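Local coordinates for protein serine proteinase inhibitor 1 (Myxoma virus, PDB 6BJ5) that inhibits serine endopeptidases as a poxvirus serpin and is important in the virulence of the virus, at residues V200-Y205 with Q209-L214; H156-S161 with V246-F251; P88-E93 with T100-V105; G39-L44 with E63-D68. One frame throughout, in Å; residues are numbered along the deposited sequence.

Contact 1: V200-Y205 with Q209-L214; sequences VTELPY and QTAMLL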
loop_
_atom_site.group_PDB
_atom_site.type_symbol
_atom_site.label_atom_id
_atom_site.label_comp_id
_atom_site.label_asym_id
_atom_site.label_seq_id
_atom_site.Cartn_x
_atom_site.Cartn_y
_atom_site.Cartn_z
ATOM N N VAL A 200 -19.881 -2.791 4.720
ATOM C CA VAL A 200 -18.558 -2.429 5.206
ATOM C C VAL A 200 -18.529 -2.765 6.687
ATOM O O VAL A 200 -19.487 -2.475 7.411
ATOM C CB VAL A 200 -18.228 -0.940 4.964
ATOM C CG1 VAL A 200 -16.837 -0.600 5.468
ATOM C CG2 VAL A 200 -18.349 -0.597 3.493
ATOM N N THR A 201 -17.451 -3.402 7.131
ATOM C CA THR A 201 -17.366 -3.911 8.488
ATOM C C THR A 201 -15.973 -3.628 9.027
ATOM O O THR A 201 -14.981 -3.883 8.343
ATOM C CB THR A 201 -17.660 -5.424 8.501
ATOM O OG1 THR A 201 -18.956 -5.668 7.928
ATOM C CG2 THR A 201 -17.586 -5.990 9.916
ATOM N N GLU A 202 -15.891 -3.157 10.270
ATOM C CA GLU A 202 -14.619 -2.744 10.847
ATOM C C GLU A 202 -14.116 -3.807 11.806
ATOM O O GLU A 202 -14.694 -4.029 12.871
ATOM C CB GLU A 202 -14.741 -1.387 11.549
ATOM C CG GLU A 202 -13.378 -0.902 11.983
ATOM C CD GLU A 202 -13.338 0.525 12.433
ATOM O OE1 GLU A 202 -13.775 1.409 11.663
ATOM O OE2 GLU A 202 -12.787 0.770 13.518
ATOM N N LEU A 203 -13.006 -4.416 11.448
ATOM C CA LEU A 203 -12.322 -5.380 12.290
ATOM C C LEU A 203 -11.173 -4.676 12.982
ATOM O O LEU A 203 -10.162 -4.377 12.336
ATOM C CB LEU A 203 -11.805 -6.542 11.445
ATOM C CG LEU A 203 -12.827 -7.232 10.552
ATOM C CD1 LEU A 203 -12.093 -8.045 9.511
ATOM C CD2 LEU A 203 -13.682 -8.147 11.394
ATOM N N PRO A 204 -11.287 -4.327 14.255
ATOM C CA PRO A 204 -10.179 -3.636 14.919
ATOM C C PRO A 204 -9.034 -4.560 15.301
ATOM O O PRO A 204 -9.232 -5.703 15.717
ATOM C CB PRO A 204 -10.841 -3.051 16.172
ATOM C CG PRO A 204 -11.995 -3.949 16.444
ATOM C CD PRO A 204 -12.506 -4.360 15.089
ATOM N N TYR A 205 -7.820 -4.015 15.221
ATOM C CA TYR A 205 -6.634 -4.727 15.673
ATOM C C TYR A 205 -6.441 -4.452 17.152
ATOM O O TYR A 205 -7.108 -3.595 17.728
ATOM C CB TYR A 205 -5.388 -4.303 14.892
ATOM C CG TYR A 205 -5.420 -4.739 13.457
ATOM C CD1 TYR A 205 -5.213 -6.062 13.109
ATOM C CD2 TYR A 205 -5.711 -3.823 12.451
ATOM C CE1 TYR A 205 -5.282 -6.454 11.798
ATOM C CE2 TYR A 205 -5.775 -4.198 11.149
ATOM C CZ TYR A 205 -5.569 -5.516 10.823
ATOM O OH TYR A 205 -5.643 -5.897 9.510
ATOM N N GLN A 209 -5.776 1.517 17.184
ATOM C CA GLN A 209 -5.597 2.658 16.281
ATOM C C GLN A 209 -5.606 2.250 14.826
ATOM O O GLN A 209 -5.889 3.080 13.954
ATOM C CB GLN A 209 -4.255 3.369 16.467
ATOM C CG GLN A 209 -4.003 4.081 17.741
ATOM C CD GLN A 209 -3.638 3.089 18.783
ATOM O OE1 GLN A 209 -3.082 2.044 18.454
ATOM N NE2 GLN A 209 -3.896 3.404 20.044
ATOM N N THR A 210 -5.278 0.998 14.553
ATOM C CA THR A 210 -5.373 0.465 13.212
ATOM C C THR A 210 -6.533 -0.522 13.164
ATOM O O THR A 210 -6.873 -1.167 14.161
ATOM C CB THR A 210 -4.034 -0.178 12.815
ATOM O OG1 THR A 210 -3.616 -1.114 13.819
ATOM C CG2 THR A 210 -2.965 0.871 12.726
ATOM N N ALA A 211 -7.149 -0.631 11.990
ATOM C CA ALA A 211 -8.288 -1.527 11.847
ATOM C C ALA A 211 -8.455 -1.907 10.385
ATOM O O ALA A 211 -8.004 -1.193 9.485
ATOM C CB ALA A 211 -9.566 -0.871 12.379
ATOM N N MET A 212 -9.170 -3.004 10.154
ATOM C CA MET A 212 -9.468 -3.443 8.800
ATOM C C MET A 212 -10.924 -3.163 8.481
ATOM O O MET A 212 -11.822 -3.561 9.224
ATOM C CB MET A 212 -9.142 -4.920 8.582
ATOM C CG MET A 212 -9.506 -5.383 7.175
ATOM S SD MET A 212 -9.008 -7.062 6.731
ATOM C CE MET A 212 -7.256 -6.809 6.435
ATOM N N LEU A 213 -11.139 -2.436 7.404
ATOM C CA LEU A 213 -12.452 -2.284 6.820
ATOM C C LEU A 213 -12.588 -3.386 5.794
ATOM O O LEU A 213 -11.741 -3.515 4.902
ATOM C CB LEU A 213 -12.606 -0.906 6.174
ATOM C CG LEU A 213 -12.429 0.281 7.132
ATOM C CD1 LEU A 213 -12.543 1.572 6.374
ATOM C CD2 LEU A 213 -13.446 0.233 8.278
ATOM N N LEU A 214 -13.624 -4.197 5.943
ATOM C CA LEU A 214 -13.923 -5.267 5.010
ATOM C C LEU A 214 -15.174 -4.843 4.242
ATOM O O LEU A 214 -16.202 -4.510 4.846
ATOM C CB LEU A 214 -14.097 -6.580 5.764
ATOM C CG LEU A 214 -14.636 -7.818 5.034
ATOM C CD1 LEU A 214 -13.613 -8.369 4.050
ATOM C CD2 LEU A 214 -15.037 -8.884 6.022
HETATM O O HOH W 1 -18.710 -6.024 5.382
#

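Contact 2: H156-S161 with V246-F251; sequences HVFDPS and VVMPKF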
loop_
_atom_site.group_PDB
_atom_site.type_symbol
_atom_site.label_atom_id
_atom_site.label_comp_id
_atom_site.label_asym_id
_atom_site.label_seq_id
_atom_site.Cartn_x
_atom_site.Cartn_y
_atom_site.Cartn_z
ATOM N N HIS A 156 -10.298 -9.148 18.719
ATOM C CA HIS A 156 -10.912 -10.440 19.032
ATOM C C HIS A 156 -10.528 -11.413 17.931
ATOM O O HIS A 156 -11.058 -11.329 16.814
ATOM C CB HIS A 156 -12.426 -10.311 19.130
ATOM C CG HIS A 156 -12.870 -9.439 20.256
ATOM N ND1 HIS A 156 -14.042 -8.715 20.219
ATOM C CD2 HIS A 156 -12.318 -9.209 21.472
ATOM C CE1 HIS A 156 -14.171 -8.036 21.345
ATOM N NE2 HIS A 156 -13.145 -8.325 22.126
ATOM N N VAL A 157 -9.603 -12.326 18.251
ATOM C CA VAL A 157 -9.077 -13.261 17.260
ATOM C C VAL A 157 -10.145 -14.270 16.867
ATOM O O VAL A 157 -11.126 -14.491 17.579
ATOM C CB VAL A 157 -7.847 -13.988 17.816
ATOM C CG1 VAL A 157 -6.801 -12.992 18.299
ATOM C CG2 VAL A 157 -8.295 -15.000 18.903
ATOM N N PHE A 158 -9.939 -14.900 15.712
ATOM C CA PHE A 158 -10.727 -16.055 15.311
ATOM C C PHE A 158 -10.139 -17.318 15.946
ATOM O O PHE A 158 -8.965 -17.369 16.324
ATOM C CB PHE A 158 -10.745 -16.225 13.790
ATOM C CG PHE A 158 -11.438 -15.118 13.017
ATOM C CD1 PHE A 158 -12.667 -15.357 12.396
ATOM C CD2 PHE A 158 -10.807 -13.874 12.810
ATOM C CE1 PHE A 158 -13.292 -14.370 11.634
ATOM C CE2 PHE A 158 -11.423 -12.868 12.057
ATOM C CZ PHE A 158 -12.662 -13.116 11.460
ATOM N N ASP A 159 -10.968 -18.348 16.051
ATOM C CA ASP A 159 -10.511 -19.633 16.542
ATOM C C ASP A 159 -10.138 -20.509 15.360
ATOM O O ASP A 159 -11.009 -20.824 14.539
ATOM C CB ASP A 159 -11.586 -20.301 17.367
ATOM C CG ASP A 159 -11.113 -21.590 18.004
ATOM O OD1 ASP A 159 -10.133 -22.216 17.525
ATOM O OD2 ASP A 159 -11.759 -21.995 18.985
ATOM N N PRO A 160 -8.883 -20.916 15.232
ATOM C CA PRO A 160 -8.494 -21.719 14.067
ATOM C C PRO A 160 -9.255 -23.024 13.956
ATOM O O PRO A 160 -9.519 -23.476 12.830
ATOM C CB PRO A 160 -7.000 -21.973 14.308
ATOM C CG PRO A 160 -6.581 -20.966 15.305
ATOM C CD PRO A 160 -7.767 -20.706 16.161
ATOM N N SER A 161 -9.651 -23.628 15.090
ATOM C CA SER A 161 -10.330 -24.921 15.054
ATOM C C SER A 161 -11.710 -24.853 14.406
ATOM O O SER A 161 -12.229 -25.895 14.007
ATOM C CB SER A 161 -10.452 -25.501 16.464
ATOM O OG SER A 161 -11.257 -24.641 17.265
ATOM N N VAL A 246 -18.889 -13.027 11.215
ATOM C CA VAL A 246 -17.916 -12.730 10.170
ATOM C C VAL A 246 -17.371 -14.049 9.648
ATOM O O VAL A 246 -16.824 -14.849 10.417
ATOM C CB VAL A 246 -16.794 -11.831 10.705
ATOM C CG1 VAL A 246 -15.771 -11.527 9.640
ATOM C CG2 VAL A 246 -17.389 -10.571 11.275
ATOM N N VAL A 247 -17.567 -14.301 8.361
ATOM C CA VAL A 247 -17.051 -15.484 7.686
ATOM C C VAL A 247 -16.129 -14.975 6.576
ATOM O O VAL A 247 -16.597 -14.470 5.548
ATOM C CB VAL A 247 -18.180 -16.354 7.131
ATOM C CG1 VAL A 247 -17.622 -17.572 6.397
ATOM C CG2 VAL A 247 -19.156 -16.745 8.241
ATOM N N MET A 248 -14.821 -15.048 6.779
ATOM C CA MET A 248 -13.928 -14.496 5.776
ATOM C C MET A 248 -12.719 -15.387 5.636
ATOM O O MET A 248 -12.324 -16.075 6.596
ATOM C CB MET A 248 -13.512 -13.060 6.142
ATOM C CG MET A 248 -12.478 -12.985 7.228
ATOM S SD MET A 248 -11.940 -11.295 7.535
ATOM C CE MET A 248 -11.259 -10.818 5.962
ATOM N N PRO A 249 -12.100 -15.433 4.457
ATOM C CA PRO A 249 -10.967 -16.323 4.224
ATOM C C PRO A 249 -9.692 -15.823 4.868
ATOM O O PRO A 249 -9.449 -14.622 4.956
ATOM C CB PRO A 249 -10.776 -16.301 2.698
ATOM C CG PRO A 249 -11.870 -15.408 2.147
ATOM C CD PRO A 249 -12.357 -14.574 3.289
ATOM N N LYS A 250 -8.868 -16.766 5.307
ATOM C CA LYS A 250 -7.449 -16.488 5.403
ATOM C C LYS A 250 -6.931 -16.121 4.019
ATOM O O LYS A 250 -7.404 -16.641 2.998
ATOM C CB LYS A 250 -6.680 -17.713 5.908
ATOM C CG LYS A 250 -7.015 -18.104 7.294
ATOM C CD LYS A 250 -6.363 -19.420 7.648
ATOM C CE LYS A 250 -4.884 -19.244 7.744
ATOM N NZ LYS A 250 -4.258 -20.420 8.378
ATOM N N PHE A 251 -5.964 -15.201 3.974
ATOM C CA PHE A 251 -5.344 -14.912 2.691
ATOM C C PHE A 251 -3.920 -14.411 2.868
ATOM O O PHE A 251 -3.561 -13.786 3.877
ATOM C CB PHE A 251 -6.171 -13.924 1.864
ATOM C CG PHE A 251 -6.363 -12.579 2.497
ATOM C CD1 PHE A 251 -5.419 -11.569 2.322
ATOM C CD2 PHE A 251 -7.506 -12.308 3.241
ATOM C CE1 PHE A 251 -5.615 -10.301 2.894
ATOM C CE2 PHE A 251 -7.702 -11.053 3.813
ATOM C CZ PHE A 251 -6.740 -10.048 3.637
#

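Contact 3: P88-E93 with T100-V105; sequences PEFTAE and TSVQRV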
loop_
_atom_site.group_PDB
_atom_site.type_symbol
_atom_site.label_atom_id
_atom_site.label_comp_id
_atom_site.label_asym_id
_atom_site.label_seq_id
_atom_site.Cartn_x
_atom_site.Cartn_y
_atom_site.Cartn_z
ATOM N N PRO A 88 24.315 21.229 -0.904
ATOM C CA PRO A 88 24.362 20.921 0.534
ATOM C C PRO A 88 23.076 21.251 1.276
ATOM O O PRO A 88 22.757 20.576 2.266
ATOM C CB PRO A 88 25.559 21.752 1.026
ATOM C CG PRO A 88 25.755 22.811 -0.026
ATOM C CD PRO A 88 25.374 22.167 -1.322
ATOM N N GLU A 89 22.305 22.243 0.811
ATOM C CA GLU A 89 21.052 22.579 1.488
ATOM C C GLU A 89 19.987 21.520 1.277
ATOM O O GLU A 89 19.068 21.418 2.091
ATOM C CB GLU A 89 20.512 23.937 1.030
ATOM C CG GLU A 89 21.566 25.027 0.882
ATOM C CD GLU A 89 22.275 25.007 -0.466
ATOM O OE1 GLU A 89 22.557 26.099 -1.003
ATOM O OE2 GLU A 89 22.536 23.904 -1.000
ATOM N N PHE A 90 20.130 20.684 0.255
ATOM C CA PHE A 90 19.181 19.601 0.082
ATOM C C PHE A 90 19.453 18.509 1.103
ATOM O O PHE A 90 18.540 18.077 1.816
ATOM C CB PHE A 90 19.269 19.040 -1.344
ATOM C CG PHE A 90 18.551 17.743 -1.517
ATOM C CD1 PHE A 90 17.185 17.711 -1.731
ATOM C CD2 PHE A 90 19.239 16.541 -1.427
ATOM C CE1 PHE A 90 16.511 16.495 -1.870
ATOM C CE2 PHE A 90 18.578 15.325 -1.564
ATOM C CZ PHE A 90 17.215 15.301 -1.786
ATOM N N THR A 91 20.724 18.127 1.255
ATOM C CA THR A 91 21.048 17.066 2.193
ATOM C C THR A 91 20.842 17.533 3.625
ATOM O O THR A 91 20.553 16.721 4.510
ATOM C CB THR A 91 22.479 16.573 1.956
ATOM O OG1 THR A 91 23.382 17.683 1.958
ATOM C CG2 THR A 91 22.569 15.881 0.598
ATOM N N ALA A 92 21.024 18.828 3.880
ATOM C CA ALA A 92 20.673 19.369 5.191
ATOM C C ALA A 92 19.168 19.297 5.410
ATOM O O ALA A 92 18.699 18.742 6.413
ATOM C CB ALA A 92 21.165 20.812 5.315
ATOM N N GLU A 93 18.401 19.838 4.453
ATOM C CA GLU A 93 16.948 19.769 4.515
ATOM C C GLU A 93 16.485 18.323 4.603
ATOM O O GLU A 93 15.648 17.978 5.444
ATOM C CB GLU A 93 16.357 20.446 3.277
ATOM C CG GLU A 93 14.870 20.213 3.051
ATOM C CD GLU A 93 13.984 21.215 3.768
ATOM O OE1 GLU A 93 14.529 22.202 4.311
ATOM O OE2 GLU A 93 12.744 21.013 3.790
ATOM N N THR A 100 17.520 11.163 8.774
ATOM C CA THR A 100 18.371 10.217 8.066
ATOM C C THR A 100 19.135 10.979 6.993
ATOM O O THR A 100 18.675 12.012 6.501
ATOM C CB THR A 100 17.555 9.066 7.451
ATOM O OG1 THR A 100 18.439 8.027 7.025
ATOM C CG2 THR A 100 16.767 9.538 6.240
ATOM N N SER A 101 20.315 10.471 6.649
ATOM C CA SER A 101 21.202 11.140 5.711
ATOM C C SER A 101 21.200 10.426 4.375
ATOM O O SER A 101 21.074 9.197 4.314
ATOM C CB SER A 101 22.633 11.236 6.240
ATOM O OG SER A 101 22.723 12.237 7.242
ATOM N N VAL A 102 21.311 11.219 3.308
ATOM C CA VAL A 102 21.453 10.653 1.983
ATOM C C VAL A 102 22.644 9.712 1.975
ATOM O O VAL A 102 23.718 10.033 2.499
ATOM C CB VAL A 102 21.619 11.777 0.952
ATOM C CG1 VAL A 102 21.821 11.185 -0.443
ATOM C CG2 VAL A 102 20.416 12.692 0.990
ATOM N N GLN A 103 22.453 8.538 1.389
ATOM C CA GLN A 103 23.480 7.502 1.357
ATOM C C GLN A 103 24.134 7.526 -0.017
ATOM O O GLN A 103 23.496 7.187 -1.018
ATOM C CB GLN A 103 22.882 6.126 1.641
ATOM C CG GLN A 103 22.189 6.035 2.977
ATOM C CD GLN A 103 23.146 6.241 4.129
ATOM O OE1 GLN A 103 24.195 5.593 4.197
ATOM N NE2 GLN A 103 22.790 7.140 5.047
ATOM N N ARG A 104 25.407 7.909 -0.069
ATOM C CA ARG A 104 26.113 7.915 -1.342
ATOM C C ARG A 104 26.502 6.477 -1.650
ATOM O O ARG A 104 26.917 5.726 -0.763
ATOM C CB ARG A 104 27.352 8.813 -1.310
ATOM C CG ARG A 104 27.178 10.187 -0.643
ATOM C CD ARG A 104 26.098 11.092 -1.190
ATOM N NE ARG A 104 26.128 11.285 -2.628
ATOM C CZ ARG A 104 26.302 12.460 -3.218
ATOM N NH1 ARG A 104 26.287 12.524 -4.540
ATOM N NH2 ARG A 104 26.495 13.563 -2.497
ATOM N N VAL A 105 26.345 6.091 -2.912
ATOM C CA VAL A 105 26.345 4.695 -3.328
ATOM C C VAL A 105 26.898 4.683 -4.749
ATOM O O VAL A 105 26.953 5.719 -5.413
ATOM C CB VAL A 105 24.896 4.127 -3.245
ATOM C CG1 VAL A 105 24.125 4.490 -4.466
ATOM C CG2 VAL A 105 24.837 2.642 -2.998
#

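Contact 4: G39-L44 with E63-D68; sequences GLTSAL and ESVVED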
loop_
_atom_site.group_PDB
_atom_site.type_symbol
_atom_site.label_atom_id
_atom_site.label_comp_id
_atom_site.label_asym_id
_atom_site.label_seq_id
_atom_site.Cartn_x
_atom_site.Cartn_y
_atom_site.Cartn_z
ATOM N N GLY A 39 2.506 4.018 1.590
ATOM C CA GLY A 39 3.870 3.840 1.111
ATOM C C GLY A 39 4.169 4.638 -0.146
ATOM O O GLY A 39 5.286 5.124 -0.332
ATOM N N LEU A 40 3.198 4.730 -1.057
ATOM C CA LEU A 40 3.376 5.551 -2.252
ATOM C C LEU A 40 3.477 7.022 -1.882
ATOM O O LEU A 40 4.414 7.717 -2.281
ATOM C CB LEU A 40 2.207 5.338 -3.211
ATOM C CG LEU A 40 2.320 6.118 -4.523
ATOM C CD1 LEU A 40 3.653 5.806 -5.195
ATOM C CD2 LEU A 40 1.182 5.737 -5.483
ATOM N N THR A 41 2.509 7.497 -1.096
ATOM C CA THR A 41 2.431 8.886 -0.670
ATOM C C THR A 41 3.684 9.313 0.075
ATOM O O THR A 41 4.169 10.439 -0.109
ATOM C CB THR A 41 1.190 9.064 0.204
ATOM O OG1 THR A 41 0.023 8.919 -0.618
ATOM C CG2 THR A 41 1.175 10.444 0.876
ATOM N N SER A 42 4.207 8.445 0.951
ATOM C CA SER A 42 5.416 8.802 1.689
ATOM C C SER A 42 6.613 8.964 0.757
ATOM O O SER A 42 7.390 9.914 0.900
ATOM C CB SER A 42 5.701 7.754 2.757
ATOM O OG SER A 42 4.590 7.630 3.634
ATOM N N ALA A 43 6.738 8.086 -0.240
ATOM C CA ALA A 43 7.824 8.181 -1.209
ATOM C C ALA A 43 7.740 9.479 -2.002
ATOM O O ALA A 43 8.725 10.220 -2.116
ATOM C CB ALA A 43 7.775 6.972 -2.151
ATOM N N LEU A 44 6.557 9.770 -2.555
ATOM C CA LEU A 44 6.350 10.993 -3.320
ATOM C C LEU A 44 6.630 12.228 -2.472
ATOM O O LEU A 44 7.123 13.245 -2.983
ATOM C CB LEU A 44 4.918 11.044 -3.844
ATOM C CG LEU A 44 4.441 10.006 -4.852
ATOM C CD1 LEU A 44 3.005 10.306 -5.268
ATOM C CD2 LEU A 44 5.344 10.010 -6.057
ATOM N N GLU A 63 2.871 17.534 2.605
ATOM C CA GLU A 63 4.291 17.694 2.894
ATOM C C GLU A 63 4.731 16.950 4.143
ATOM O O GLU A 63 5.922 16.650 4.279
ATOM C CB GLU A 63 4.637 19.169 3.042
ATOM C CG GLU A 63 4.304 20.013 1.833
ATOM C CD GLU A 63 5.116 21.298 1.799
ATOM O OE1 GLU A 63 6.019 21.452 2.660
ATOM O OE2 GLU A 63 4.855 22.146 0.913
ATOM N N SER A 64 3.809 16.639 5.047
ATOM C CA SER A 64 4.105 15.854 6.238
ATOM C C SER A 64 3.167 14.664 6.211
ATOM O O SER A 64 1.947 14.840 6.122
ATOM C CB SER A 64 3.938 16.663 7.528
ATOM O OG SER A 64 3.922 15.803 8.654
ATOM N N VAL A 65 3.713 13.471 6.283
ATOM C CA VAL A 65 2.872 12.289 6.402
ATOM C C VAL A 65 2.783 11.895 7.864
ATOM O O VAL A 65 3.736 12.071 8.635
ATOM C CB VAL A 65 3.392 11.125 5.535
ATOM C CG1 VAL A 65 3.509 11.564 4.063
ATOM C CG2 VAL A 65 4.718 10.558 6.101
ATOM N N VAL A 66 1.614 11.386 8.250
ATOM C CA VAL A 66 1.435 10.899 9.600
ATOM C C VAL A 66 2.470 9.820 9.864
ATOM O O VAL A 66 2.910 9.109 8.953
ATOM C CB VAL A 66 0.003 10.367 9.779
ATOM C CG1 VAL A 66 -0.187 9.656 11.139
ATOM C CG2 VAL A 66 -0.993 11.502 9.599
ATOM N N GLU A 67 2.897 9.731 11.113
ATOM C CA GLU A 67 3.722 8.632 11.566
ATOM C C GLU A 67 3.294 8.276 12.979
ATOM O O GLU A 67 2.915 9.148 13.765
ATOM C CB GLU A 67 5.210 8.991 11.489
ATOM C CG GLU A 67 5.876 8.480 10.216
ATOM C CD GLU A 67 6.978 9.395 9.706
ATOM O OE1 GLU A 67 7.087 10.536 10.212
ATOM O OE2 GLU A 67 7.727 8.969 8.791
ATOM N N ASP A 68 3.311 6.982 13.272
ATOM C CA ASP A 68 2.973 6.460 14.590
ATOM C C ASP A 68 3.758 5.168 14.714
ATOM O O ASP A 68 3.535 4.241 13.938
ATOM C CB ASP A 68 1.465 6.224 14.723
ATOM C CG ASP A 68 1.064 5.653 16.081
ATOM O OD1 ASP A 68 1.922 5.099 16.804
ATOM O OD2 ASP A 68 -0.135 5.756 16.425
#

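Contact 1: V200-Y205 with Q209-L214
Thr201 and Leu214 hold each other through two backbone hydrogen bonds. Thr201 N to Leu214 O and Leu214 N to Thr201 O are both 2.8 Å. A second pair joins Leu203 and Met212, and the bond from Met212 N to Leu203 O is nearly straight at 176°. Tyr205 N to Thr210 O is longer, 3.2 Å. Between these pairs, CA hydrogens point at carbonyls: Glu202 CA lies 3.3 Å from Met212 O. Glu202 with Leu213 and Pro204 with Ala211 are the non-hydrogen-bonded pairs.

The two strands form a beta hairpin, strands s2B and s3B of serpin sheet B. Residues 210 to 213 also pair antiparallel with a strand of the other chain, so the sheet continues across that interface.

Side chains meet on both faces. On one, Leu203 CB meets Met212 CB at 4.2 Å. Tyr205 lies across Met212, with Tyr205 OH 3.6 Å from Met212 CE. Met212 is extended until chi3 bends it (-77°). The edge of the Tyr205 ring meets the carbonyl of Thr210, CD2 lying 3.4 Å from Thr210 O. The Tyr205 hydroxyl bonds to Thr306, and the ring stacks on Trp154. On the other face, Glu202 runs extended over Ala211 CB and the CD2 methyl of Leu213. Its CG is anti to the backbone N (chi1 -173°), which lays the chain along Leu213 CD2, with Glu202 OE1 3.6 Å from it.

Glu202 bonds to Tyr21 and forms a salt bridge to Lys23, both of the other chain. One water links Thr201 OG1 to Leu214 O, to which it donates.

Contact 2: H156-S161 with V246-F251
Serpin sheet C meets a loop here: Phe158, in the loop between strands 142-153 and 164-170, packs its ring against Val246 and Met248 on strand 243-258. The loop follows strand 142-153 out of the large central sheet. The first part of strand 243-258 pairs with strand 173-185, and Val246 and Val247 also pair in parallel with a strand of the other chain.

The Phe158 ring does all the touching from the loop side. The Phe158 and Val246 side chains cross at about a right angle, with Phe158 CZ 3.9 Å from Val246 CG1. The ring edge points at the Val246 carbonyl, with Phe158 CE1 3.8 Å from Val246 O in the ring plane. Met248 comes in obliquely: its CG is 4.2 Å from Phe158 CZ, and its SD is 5.5 Å from the ring centroid, a Met-aromatic contact. Lys182 makes a cation-pi contact with the same ring, and Met180 packs beside it.

Beyond Phe158 the loop is shaped by an Asx turn. Asp159 OD1 accepts from Ser161 N at 2.9 Å and from Ser161 OG at 2.7 Å, both from the same face of the carboxylate.

Contact 3: P88-E93 with T100-V105
Phe90 meets Val102 obliquely with its ring. Phe90 CE2 and Val102 CG2 are 4.1 Å apart, and the two side chains cross at about a right angle. CG of Phe90 is anti to the backbone N (chi1 167°), which swings the ring off the helix flank to the valine. Around the ring lie Leu78, Ala50 and Ala282. The other flat group to note is the amide of Gln103. Its NE2 donates to Ser101 O at 2.8 Å from above that carbonyl plane, spanning back to the residue before Val102.

The same Val102 methyl meets a second partner. Thr91 CG2 approaches Val102 CG2 to 3.9 Å, again at about a right angle. One branch of the valine therefore touches both Phe90 and Thr91, and Val102 also packs on Val80 and Phe94.

Helix 88-98 is the serpin helix E. Strand 73-81, this helix and strand 103-105 form a beta-alpha-beta unit, with the two strands parallel at one edge of the central sheet, sheet A. The contact closes the helix back onto the chain entering the second strand. Gln103 makes a backbone bond to Leu78 of strand 73-81, and Val105 to Ala82 just beyond it.

Thr91 turns its two branches to different tasks. OG1 sits between the backbone N and the carbonyl carbon (chi1 52°) and donates to Pro88 O at 3.0 Å. Pro88 O also accepts Ala92 N at 2.9 Å, the first turn of the helix bond pattern, and both donors come from the same side of its plane. CG2 is anti to the carbonyl carbon and faces Val102.

Contact 4: G39-L44 with E63-D68
CA of Ser42 on helix 37-49 and CA of Val65 in an irregular loop are 6.4 Å apart. The loop follows helix 53-58 and leads into strand 73-81. Helix 37-49 is the serpin helix B, which lies behind the central sheet and packs on strand 142-153 through Ser42 and Ala43.

Val65 points at the helix and touches two residues. Its CG2 is 3.8 Å from Ser42 OG. Its CG1 is 4.1 Å from Thr41 CG2, and the side chains of Thr41 and Val65 slide past each other in opposite directions. With CG1 anti to the carbonyl carbon (chi1 -56°) and CG2 between the backbone N and the carbonyl carbon, CG1 reaches Thr41 and CG2 reaches Ser42 OG. Tyr38 and Ser45 extend the surface under it.

The hydroxyls are taken up by the helix itself. Thr41 OG1 bonds to Pro37 O, and Ser42 OG to Tyr38 O. Ser42 O bonds to Arg76 of strand 73-81. The valine thus meets a hydroxyl oxygen and a methyl through van der Waals contact alone. The contact is small and non-directional, and both hydroxyls are already bonded within the helix.

How the contacts relate
From the N terminus, contact 4 closes first, bringing the loop 63-68 back over helix 37-49. Contact 3 follows in series and joins helix 88-98 to strand 103-105 at the edge of sheet A. Contact 2 then closes a long loop from residues 156-161 to 246-251, and contact 1, the sheet B hairpin, is nested inside it. No pair crosses. Contacts 1 and 2 touch: Leu203 CD1 lies 3.8 Å from Met248 SD, so the hairpin packs on strand 243-258. Contacts 2 and 3 both reach the large sheet from opposite sides of the chain's centre, their own centres about 46 Å apart. Contact 4 lies between the two ends.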